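PDB 4QNY: mitogen activated protein kinase, putative from Leishmania donovani, which probably transfers the gamma-phosphate of ATP to serine and threonine residues of target proteins in a signalling cascade. Local coordinates for residues L288-V293 / R298-L303; F130-L135 / Q304-P309; Q12-R17 / H100-M105. All blocks are in the same frame, centred on the assembly; numbering follows the deposited sequence.

Contact 1: L288-V293 / R298-L303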
loop_
_atom_site.group_PDB
_atom_site.type_symbol
_atom_site.label_atom_id
_atom_site.label_comp_id
_atom_site.label_asym_id
_atom_site.label_seq_id
_atom_site.Cartn_x
_atom_site.Cartn_y
_atom_site.Cartn_z
ATOM N N LEU A 288 3.806 -17.956 -4.698
ATOM C CA LEU A 288 2.701 -17.658 -3.795
ATOM C C LEU A 288 2.918 -18.308 -2.432
ATOM O O LEU A 288 2.711 -17.678 -1.394
ATOM C CB LEU A 288 1.378 -18.132 -4.404
ATOM C CG LEU A 288 0.108 -17.866 -3.595
ATOM C CD1 LEU A 288 -0.068 -16.377 -3.369
ATOM C CD2 LEU A 288 -1.108 -18.452 -4.296
ATOM N N ARG A 289 3.338 -19.569 -2.447
ATOM C CA ARG A 289 3.617 -20.313 -1.224
ATOM C C ARG A 289 4.724 -19.659 -0.404
ATOM O O ARG A 289 4.610 -19.520 0.816
ATOM C CB ARG A 289 4.007 -21.755 -1.560
ATOM C CG ARG A 289 4.570 -22.541 -0.388
ATOM C CD ARG A 289 5.541 -23.613 -0.862
ATOM N NE ARG A 289 6.695 -23.033 -1.544
ATOM C CZ ARG A 289 7.804 -22.634 -0.928
ATOM N NH1 ARG A 289 7.915 -22.752 0.388
ATOM N NH2 ARG A 289 8.805 -22.118 -1.629
ATOM N N HIS A 290 5.793 -19.255 -1.082
ATOM C CA HIS A 290 6.960 -18.700 -0.411
ATOM C C HIS A 290 6.708 -17.270 0.072
ATOM O O HIS A 290 7.271 -16.841 1.079
ATOM C CB HIS A 290 8.172 -18.740 -1.344
ATOM C CG HIS A 290 9.483 -18.831 -0.627
ATOM N ND1 HIS A 290 10.661 -19.145 -1.269
ATOM C CD2 HIS A 290 9.800 -18.653 0.677
ATOM C CE1 HIS A 290 11.649 -19.155 -0.391
ATOM N NE2 HIS A 290 11.154 -18.858 0.797
ATOM N N MET A 291 5.861 -16.540 -0.648
ATOM C CA MET A 291 5.484 -15.188 -0.248
ATOM C C MET A 291 4.611 -15.205 1.001
ATOM O O MET A 291 4.580 -14.237 1.761
ATOM C CB MET A 291 4.745 -14.469 -1.379
ATOM C CG MET A 291 5.647 -13.833 -2.423
ATOM S SD MET A 291 4.704 -13.010 -3.721
ATOM C CE MET A 291 6.019 -12.238 -4.659
ATOM N N LEU A 292 3.898 -16.306 1.205
ATOM C CA LEU A 292 2.970 -16.411 2.323
ATOM C C LEU A 292 3.464 -17.395 3.377
ATOM O O LEU A 292 2.701 -18.219 3.881
ATOM C CB LEU A 292 1.581 -16.818 1.824
ATOM C CG LEU A 292 0.883 -15.793 0.923
ATOM C CD1 LEU A 292 -0.438 -16.335 0.397
ATOM C CD2 LEU A 292 0.667 -14.485 1.668
ATOM N N VAL A 293 4.747 -17.301 3.709
ATOM C CA VAL A 293 5.328 -18.111 4.772
ATOM C C VAL A 293 5.144 -17.407 6.111
ATOM O O VAL A 293 5.382 -16.203 6.222
ATOM C CB VAL A 293 6.825 -18.390 4.524
ATOM C CG1 VAL A 293 7.461 -19.054 5.737
ATOM C CG2 VAL A 293 7.004 -19.254 3.288
ATOM N N ARG A 298 11.880 -16.909 7.052
ATOM C CA ARG A 298 11.895 -17.987 6.069
ATOM C C ARG A 298 11.060 -17.604 4.851
ATOM O O ARG A 298 11.006 -18.334 3.861
ATOM C CB ARG A 298 11.381 -19.287 6.688
ATOM C CG ARG A 298 12.282 -19.843 7.782
ATOM C CD ARG A 298 11.511 -20.731 8.747
ATOM N NE ARG A 298 11.170 -22.031 8.177
ATOM C CZ ARG A 298 11.725 -23.179 8.552
ATOM N NH1 ARG A 298 11.351 -24.317 7.981
ATOM N NH2 ARG A 298 12.651 -23.191 9.501
ATOM N N ARG A 299 10.411 -16.447 4.940
ATOM C CA ARG A 299 9.626 -15.906 3.838
ATOM C C ARG A 299 10.549 -15.348 2.759
ATOM O O ARG A 299 11.626 -14.833 3.062
ATOM C CB ARG A 299 8.677 -14.820 4.349
ATOM C CG ARG A 299 7.731 -14.250 3.306
ATOM C CD ARG A 299 6.879 -13.145 3.907
ATOM N NE ARG A 299 6.170 -13.600 5.100
ATOM C CZ ARG A 299 5.958 -12.851 6.176
ATOM N NH1 ARG A 299 6.401 -11.602 6.217
ATOM N NH2 ARG A 299 5.303 -13.352 7.215
ATOM N N ILE A 300 10.127 -15.457 1.503
ATOM C CA ILE A 300 10.932 -14.982 0.386
ATOM C C ILE A 300 11.128 -13.467 0.475
ATOM O O ILE A 300 10.238 -12.737 0.912
ATOM C CB ILE A 300 10.292 -15.369 -0.976
ATOM C CG1 ILE A 300 11.322 -15.292 -2.105
ATOM C CG2 ILE A 300 9.067 -14.515 -1.283
ATOM C CD1 ILE A 300 10.833 -15.877 -3.413
ATOM N N THR A 301 12.313 -13.003 0.094
ATOM C CA THR A 301 12.609 -11.577 0.109
ATOM C C THR A 301 12.247 -10.961 -1.235
ATOM O O THR A 301 11.930 -11.676 -2.184
ATOM C CB THR A 301 14.091 -11.303 0.420
ATOM O OG1 THR A 301 14.912 -11.867 -0.611
ATOM C CG2 THR A 301 14.477 -11.911 1.760
ATOM N N VAL A 302 12.291 -9.635 -1.311
ATOM C CA VAL A 302 11.958 -8.933 -2.545
ATOM C C VAL A 302 12.954 -9.272 -3.654
ATOM O O VAL A 302 12.560 -9.537 -4.791
ATOM C CB VAL A 302 11.926 -7.408 -2.335
ATOM C CG1 VAL A 302 11.671 -6.694 -3.652
ATOM C CG2 VAL A 302 10.861 -7.041 -1.310
ATOM N N LEU A 303 14.238 -9.272 -3.313
ATOM C CA LEU A 303 15.290 -9.626 -4.263
ATOM C C LEU A 303 15.104 -11.040 -4.801
ATOM O O LEU A 303 15.161 -11.264 -6.010
ATOM C CB LEU A 303 16.669 -9.491 -3.613
ATOM C CG LEU A 303 17.225 -8.076 -3.464
ATOM C CD1 LEU A 303 18.372 -8.056 -2.465
ATOM C CD2 LEU A 303 17.682 -7.541 -4.812
#
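H290 meets the second segment with both its backbone and its ring. Its carbonyl, in the last turn of helix 282-291, takes the N-H of I300; H290 O lies 3.2 Å from I300 N, and the bond is nearly straight (176°). A chi1 of -152° sets CG anti to the backbone N, and the end of the imidazole comes in across I300. The CB of I300 sits over the centre of one ring face, a CH-pi contact of 3.7 Å from I300 CB to the H290 ring centroid. At the ring's edge and in its plane, H290 NE2 makes a weak, bent bond of 3.1 Å to R298 O. M291 follows, its CG resting on I300 CG2 at 3.7 Å, while its carbonyl oxygen lies against the aliphatic part of the arginine, M291 O 3.3 Å from R299 CD. V293 closes the walk. Its CB packs against R299 CB, its CG1 against R298 CB, and its carbonyl is gripped side-on by the guanidinium: R299 NE is 2.9 Å and R299 NH2 3.0 Å from V293 O. The arginine chain runs out extended and then bends at chi3 (-55°), which turns this N-H edge toward the carbonyl. The remaining nitrogen, NH1, forms a salt bridge with E195, the glutamate of the APE motif. This is the conserved arginine-glutamate pair of the protein kinase C-lobe. Two bonds to one oxygen and the ion pair beyond it fix the rotation of the guanidinium and tie the turn after helix 282-291 to the APE segment.

Contact 2: F130-L135 / Q304-P309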
loop_
_atom_site.group_PDB
_atom_site.type_symbol
_atom_site.label_atom_id
_atom_site.label_comp_id
_atom_site.label_asym_id
_atom_site.label_seq_id
_atom_site.Cartn_x
_atom_site.Cartn_y
_atom_site.Cartn_z
ATOM N N PHE A 130 2.408 -7.477 -13.459
ATOM C CA PHE A 130 1.909 -6.793 -12.268
ATOM C C PHE A 130 2.814 -7.041 -11.066
ATOM O O PHE A 130 3.238 -6.105 -10.390
ATOM C CB PHE A 130 0.485 -7.247 -11.938
ATOM C CG PHE A 130 -0.576 -6.595 -12.777
ATOM C CD1 PHE A 130 -0.354 -5.363 -13.369
ATOM C CD2 PHE A 130 -1.801 -7.213 -12.967
ATOM C CE1 PHE A 130 -1.332 -4.762 -14.140
ATOM C CE2 PHE A 130 -2.782 -6.617 -13.735
ATOM C CZ PHE A 130 -2.547 -5.391 -14.322
ATOM N N ILE A 131 3.107 -8.313 -10.812
ATOM C CA ILE A 131 3.881 -8.710 -9.642
ATOM C C ILE A 131 5.315 -8.182 -9.684
ATOM O O ILE A 131 5.824 -7.680 -8.680
ATOM C CB ILE A 131 3.907 -10.245 -9.491
ATOM C CG1 ILE A 131 2.510 -10.763 -9.146
ATOM C CG2 ILE A 131 4.896 -10.668 -8.419
ATOM C CD1 ILE A 131 1.932 -10.164 -7.879
ATOM N N TYR A 132 5.961 -8.283 -10.841
ATOM C CA TYR A 132 7.341 -7.825 -10.966
ATOM C C TYR A 132 7.452 -6.317 -10.758
ATOM O O TYR A 132 8.380 -5.844 -10.105
ATOM C CB TYR A 132 7.929 -8.203 -12.326
ATOM C CG TYR A 132 9.385 -7.818 -12.461
ATOM C CD1 TYR A 132 10.386 -8.614 -11.919
ATOM C CD2 TYR A 132 9.759 -6.652 -13.116
ATOM C CE1 TYR A 132 11.718 -8.264 -12.030
ATOM C CE2 TYR A 132 11.090 -6.294 -13.234
ATOM C CZ TYR A 132 12.064 -7.103 -12.690
ATOM O OH TYR A 132 13.389 -6.751 -12.805
ATOM N N GLN A 133 6.508 -5.570 -11.322
ATOM C CA GLN A 133 6.494 -4.118 -11.171
ATOM C C GLN A 133 6.304 -3.725 -9.711
ATOM O O GLN A 133 6.916 -2.772 -9.231
ATOM C CB GLN A 133 5.391 -3.495 -12.028
ATOM C CG GLN A 133 5.733 -3.380 -13.503
ATOM C CD GLN A 133 4.576 -2.846 -14.322
ATOM O OE1 GLN A 133 4.599 -1.705 -14.780
ATOM N NE2 GLN A 133 3.553 -3.672 -14.508
ATOM N N ALA A 134 5.456 -4.470 -9.009
ATOM C CA ALA A 134 5.195 -4.210 -7.600
ATOM C C ALA A 134 6.425 -4.512 -6.749
ATOM O O ALA A 134 6.758 -3.758 -5.835
ATOM C CB ALA A 134 4.004 -5.027 -7.123
ATOM N N LEU A 135 7.096 -5.618 -7.058
ATOM C CA LEU A 135 8.304 -6.016 -6.341
ATOM C C LEU A 135 9.453 -5.052 -6.604
ATOM O O LEU A 135 10.171 -4.661 -5.685
ATOM C CB LEU A 135 8.715 -7.435 -6.735
ATOM C CG LEU A 135 7.843 -8.570 -6.202
ATOM C CD1 LEU A 135 8.159 -9.862 -6.931
ATOM C CD2 LEU A 135 8.046 -8.735 -4.704
ATOM N N GLN A 304 14.878 -11.989 -3.899
ATOM C CA GLN A 304 14.676 -13.382 -4.283
ATOM C C GLN A 304 13.410 -13.558 -5.118
ATOM O O GLN A 304 13.378 -14.358 -6.052
ATOM C CB GLN A 304 14.610 -14.273 -3.042
ATOM C CG GLN A 304 15.923 -14.404 -2.287
ATOM C CD GLN A 304 15.749 -15.099 -0.950
ATOM O OE1 GLN A 304 14.640 -15.185 -0.424
ATOM N NE2 GLN A 304 16.846 -15.598 -0.392
ATOM N N ALA A 305 12.369 -12.805 -4.776
ATOM C CA ALA A 305 11.103 -12.879 -5.496
ATOM C C ALA A 305 11.250 -12.359 -6.922
ATOM O O ALA A 305 10.632 -12.882 -7.850
ATOM C CB ALA A 305 10.026 -12.103 -4.756
ATOM N N MET A 306 12.073 -11.330 -7.092
ATOM C CA MET A 306 12.333 -10.774 -8.415
ATOM C C MET A 306 13.149 -11.736 -9.271
ATOM O O MET A 306 13.083 -11.691 -10.499
ATOM C CB MET A 306 13.057 -9.431 -8.307
ATOM C CG MET A 306 12.209 -8.307 -7.739
ATOM S SD MET A 306 13.049 -6.711 -7.794
ATOM C CE MET A 306 14.447 -7.020 -6.719
ATOM N N ARG A 307 13.918 -12.605 -8.618
ATOM C CA ARG A 307 14.759 -13.569 -9.322
ATOM C C ARG A 307 14.081 -14.931 -9.439
ATOM O O ARG A 307 14.658 -15.877 -9.974
ATOM C CB ARG A 307 16.111 -13.722 -8.618
ATOM C CG ARG A 307 16.904 -12.431 -8.493
ATOM C CD ARG A 307 18.371 -12.711 -8.203
ATOM N NE ARG A 307 18.883 -11.901 -7.101
ATOM C CZ ARG A 307 19.098 -12.365 -5.873
ATOM N NH1 ARG A 307 18.850 -13.637 -5.589
ATOM N NH2 ARG A 307 19.565 -11.558 -4.930
ATOM N N HIS A 308 12.856 -15.023 -8.934
ATOM C CA HIS A 308 12.085 -16.260 -8.998
ATOM C C HIS A 308 11.763 -16.626 -10.448
ATOM O O HIS A 308 11.492 -15.745 -11.266
ATOM C CB HIS A 308 10.798 -16.120 -8.181
ATOM C CG HIS A 308 10.082 -17.414 -7.949
ATOM N ND1 HIS A 308 9.123 -17.899 -8.810
ATOM C CD2 HIS A 308 10.187 -18.323 -6.951
ATOM C CE1 HIS A 308 8.667 -19.052 -8.354
ATOM N NE2 HIS A 308 9.297 -19.332 -7.227
ATOM N N PRO A 309 11.801 -17.930 -10.771
ATOM C CA PRO A 309 11.507 -18.453 -12.113
ATOM C C PRO A 309 10.161 -18.006 -12.695
ATOM O O PRO A 309 9.987 -18.054 -13.913
ATOM C CB PRO A 309 11.516 -19.968 -11.900
ATOM C CG PRO A 309 12.480 -20.169 -10.788
ATOM C CD PRO A 309 12.290 -18.990 -9.871
#
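The hydroxyl of Y132 is hydrogen-bonded to H315 ND1 and to the backbone N of D316, and the ring behind it lies beside M306. Its CE1 is 4.0 Å from M306 O, which sits in the ring plane at the edge, and 4.1 Å from M306 CB. With CG of M306 anti to its carbonyl carbon (chi1 -69°) and chi2 extended, the sulfur takes an oblique position by the ring, M306 SD 5.4 Å from the Y132 centroid and 36° off the ring normal: a loose Met-aromatic contact, the two side chains crossing at about a right angle. The bend at chi3 turns only the terminal methyl CE. Here the long helix 124-143 of the kinase C-lobe, the one that leads into the catalytic loop, is flanked by the short helix 302-306, which follows helix 282-291 in the chain. One turn on from Y132, L135 points at that short helix. M306 CG rests 3.7 Å from L135 CB, so M306 fits between the tyrosine and the leucine. L135 CD1 reaches 3.6 Å from A305 CB, and its other methyl also touches that alanine. A305 also meets L287 of helix 282-291; just beyond the short helix, H308 NE2 hydrogen-bonds D286 OD2 of the same helix.

Contact 3: Q12-R17 / H100-M105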
loop_
_atom_site.group_PDB
_atom_site.type_symbol
_atom_site.label_atom_id
_atom_site.label_comp_id
_atom_site.label_asym_id
_atom_site.label_seq_id
_atom_site.Cartn_x
_atom_site.Cartn_y
_atom_site.Cartn_z
ATOM N N GLN A 12 -14.039 22.872 -6.617
ATOM C CA GLN A 12 -13.446 23.663 -7.691
ATOM C C GLN A 12 -13.123 25.080 -7.236
ATOM O O GLN A 12 -12.042 25.597 -7.514
ATOM C CB GLN A 12 -14.384 23.705 -8.901
ATOM C CG GLN A 12 -13.872 24.541 -10.065
ATOM C CD GLN A 12 -12.718 23.882 -10.798
ATOM O OE1 GLN A 12 -12.924 23.035 -11.669
ATOM N NE2 GLN A 12 -11.496 24.272 -10.453
ATOM N N ALA A 13 -14.068 25.701 -6.537
ATOM C CA ALA A 13 -13.877 27.047 -6.009
ATOM C C ALA A 13 -12.741 27.069 -4.994
ATOM O O ALA A 13 -11.971 28.027 -4.928
ATOM C CB ALA A 13 -15.163 27.560 -5.380
ATOM N N GLU A 14 -12.643 26.002 -4.210
ATOM C CA GLU A 14 -11.596 25.871 -3.205
ATOM C C GLU A 14 -10.218 25.754 -3.854
ATOM O O GLU A 14 -9.255 26.378 -3.406
ATOM C CB GLU A 14 -11.867 24.658 -2.314
ATOM C CG GLU A 14 -11.079 24.639 -1.018
ATOM C CD GLU A 14 -11.348 23.395 -0.193
ATOM O OE1 GLU A 14 -11.141 22.279 -0.715
ATOM O OE2 GLU A 14 -11.772 23.530 0.975
ATOM N N VAL A 15 -10.132 24.955 -4.913
ATOM C CA VAL A 15 -8.876 24.750 -5.629
ATOM C C VAL A 15 -8.433 26.024 -6.350
ATOM O O VAL A 15 -7.246 26.354 -6.370
ATOM C CB VAL A 15 -8.995 23.588 -6.644
ATOM C CG1 VAL A 15 -7.815 23.575 -7.609
ATOM C CG2 VAL A 15 -9.105 22.259 -5.913
ATOM N N CYS A 16 -9.393 26.742 -6.925
ATOM C CA CYS A 16 -9.102 27.983 -7.640
ATOM C C CYS A 16 -8.472 29.036 -6.729
ATOM O O CYS A 16 -7.674 29.860 -7.179
ATOM C CB CYS A 16 -10.374 28.542 -8.283
ATOM S SG CYS A 16 -10.953 27.617 -9.728
ATOM N N ARG A 17 -8.826 29.004 -5.448
ATOM C CA ARG A 17 -8.251 29.927 -4.474
ATOM C C ARG A 17 -6.825 29.518 -4.111
ATOM O O ARG A 17 -6.099 30.269 -3.459
ATOM C CB ARG A 17 -9.121 30.001 -3.216
ATOM C CG ARG A 17 -10.439 30.737 -3.421
ATOM C CD ARG A 17 -11.142 31.018 -2.100
ATOM N NE ARG A 17 -11.719 29.813 -1.511
ATOM C CZ ARG A 17 -12.961 29.396 -1.734
ATOM N NH1 ARG A 17 -13.762 30.088 -2.535
ATOM N NH2 ARG A 17 -13.406 28.287 -1.156
ATOM N N HIS A 100 -6.824 22.726 5.400
ATOM C CA HIS A 100 -6.891 21.756 4.313
ATOM C C HIS A 100 -5.790 22.040 3.298
ATOM O O HIS A 100 -5.247 23.143 3.261
ATOM C CB HIS A 100 -8.252 21.806 3.619
ATOM C CG HIS A 100 -8.405 22.969 2.689
ATOM N ND1 HIS A 100 -8.687 24.244 3.130
ATOM C CD2 HIS A 100 -8.300 23.051 1.342
ATOM C CE1 HIS A 100 -8.757 25.060 2.094
ATOM N NE2 HIS A 100 -8.523 24.362 0.998
ATOM N N PHE A 101 -5.469 21.049 2.471
ATOM C CA PHE A 101 -4.543 21.251 1.359
ATOM C C PHE A 101 -4.639 20.098 0.363
ATOM O O PHE A 101 -5.203 19.047 0.669
ATOM C CB PHE A 101 -3.104 21.415 1.865
ATOM C CG PHE A 101 -2.436 20.128 2.249
ATOM C CD1 PHE A 101 -2.651 19.563 3.493
ATOM C CD2 PHE A 101 -1.567 19.497 1.372
ATOM C CE1 PHE A 101 -2.028 18.386 3.851
ATOM C CE2 PHE A 101 -0.943 18.320 1.724
ATOM C CZ PHE A 101 -1.173 17.763 2.966
ATOM N N TYR A 102 -4.090 20.305 -0.830
ATOM C CA TYR A 102 -4.216 19.333 -1.913
ATOM C C TYR A 102 -2.888 18.705 -2.320
ATOM O O TYR A 102 -1.866 19.385 -2.424
ATOM C CB TYR A 102 -4.861 19.988 -3.136
ATOM C CG TYR A 102 -6.359 20.152 -3.026
ATOM C CD1 TYR A 102 -7.220 19.192 -3.541
ATOM C CD2 TYR A 102 -6.912 21.263 -2.404
ATOM C CE1 TYR A 102 -8.590 19.337 -3.443
ATOM C CE2 TYR A 102 -8.282 21.415 -2.302
ATOM C CZ TYR A 102 -9.115 20.449 -2.823
ATOM O OH TYR A 102 -10.479 20.592 -2.724
ATOM N N ILE A 103 -2.920 17.398 -2.555
ATOM C CA ILE A 103 -1.776 16.674 -3.089
ATOM C C ILE A 103 -2.018 16.358 -4.559
ATOM O O ILE A 103 -2.994 15.690 -4.903
ATOM C CB ILE A 103 -1.517 15.366 -2.318
ATOM C CG1 ILE A 103 -1.271 15.659 -0.838
ATOM C CG2 ILE A 103 -0.344 14.613 -2.925
ATOM C CD1 ILE A 103 -1.269 14.423 0.033
ATOM N N VAL A 104 -1.133 16.842 -5.424
ATOM C CA VAL A 104 -1.296 16.661 -6.861
ATOM C C VAL A 104 -0.346 15.598 -7.404
ATOM O O VAL A 104 0.874 15.753 -7.345
ATOM C CB VAL A 104 -1.069 17.980 -7.618
ATOM C CG1 VAL A 104 -1.169 17.758 -9.116
ATOM C CG2 VAL A 104 -2.072 19.029 -7.160
ATOM N N MET A 105 -0.916 14.521 -7.936
ATOM C CA MET A 105 -0.132 13.397 -8.437
ATOM C C MET A 105 -0.462 13.074 -9.890
ATOM O O MET A 105 -1.464 13.548 -10.428
ATOM C CB MET A 105 -0.374 12.156 -7.576
ATOM C CG MET A 105 -0.262 12.392 -6.083
ATOM S SD MET A 105 -1.125 11.118 -5.145
ATOM C CE MET A 105 -2.819 11.422 -5.647
HETATM O O HOH W 1 -8.454 26.822 -0.656
#
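Torsions at both ends bring E14 and H100 together: the glutamate chain runs out fully extended (chi1 -164°), while H100 has its CG between its own backbone N and carbonyl carbon (chi1 77°), and the two arrive from opposite directions. The carboxylate then lies flat over one face of the imidazole, the planes only 18° apart, with E14 CD 3.2 Å from H100 NE2. E14 OE2 sits over the ring centre, too poorly angled to bond to NE2. That nitrogen instead meets, in the ring plane, a water 3.0 Å from H100 NE2, which donates to E14 O at 2.9 Å. The other carboxylate oxygen receives the phenol: Y102 OH is 2.7 Å from E14 OE1 and approaches nearly along the C-O axis. R53 NE makes a salt bridge to the same oxygen, so OE1 is gripped twice; this would probably help keep the glutamate ionised. Beside it, V15 lays CG2 over the face of the Y102 ring, 3.8 Å from the Y102 centroid. H100 and Y102 both turn toward helix 8-16, whereas F101 and I103 point to helix 62-77 on the other side of the strand. What results is an N-terminal helix packed on the five-stranded antiparallel sheet of the kinase N-lobe, on the face opposite helix 62-77, against the strand that carries M105, at the gatekeeper position just before the hinge, into the nucleotide pocket.

In the fold
Contacts 1 and 2 belong to one core in the C-lobe. Their centres are 11 Å apart, both draw on helix 302-306, and they touch directly: M291 CE of contact 1 lies 3.9 Å from L135 CD1 of contact 2, and I300 CD1 is 3.7 Å from A305 CA. Contact 3 stands apart in the N-lobe, on the other side of the chain's centre, its centre 41 Å from that of contact 1 and 37 Å from that of contact 2. The ATP analogue and the magnesium ion, bound by N155 and D168, occupy the site between the lobes. Contact 3 is linked to it through its strand: M105 touches the nucleotide, while the Y102 side chain is about 12 Å from it.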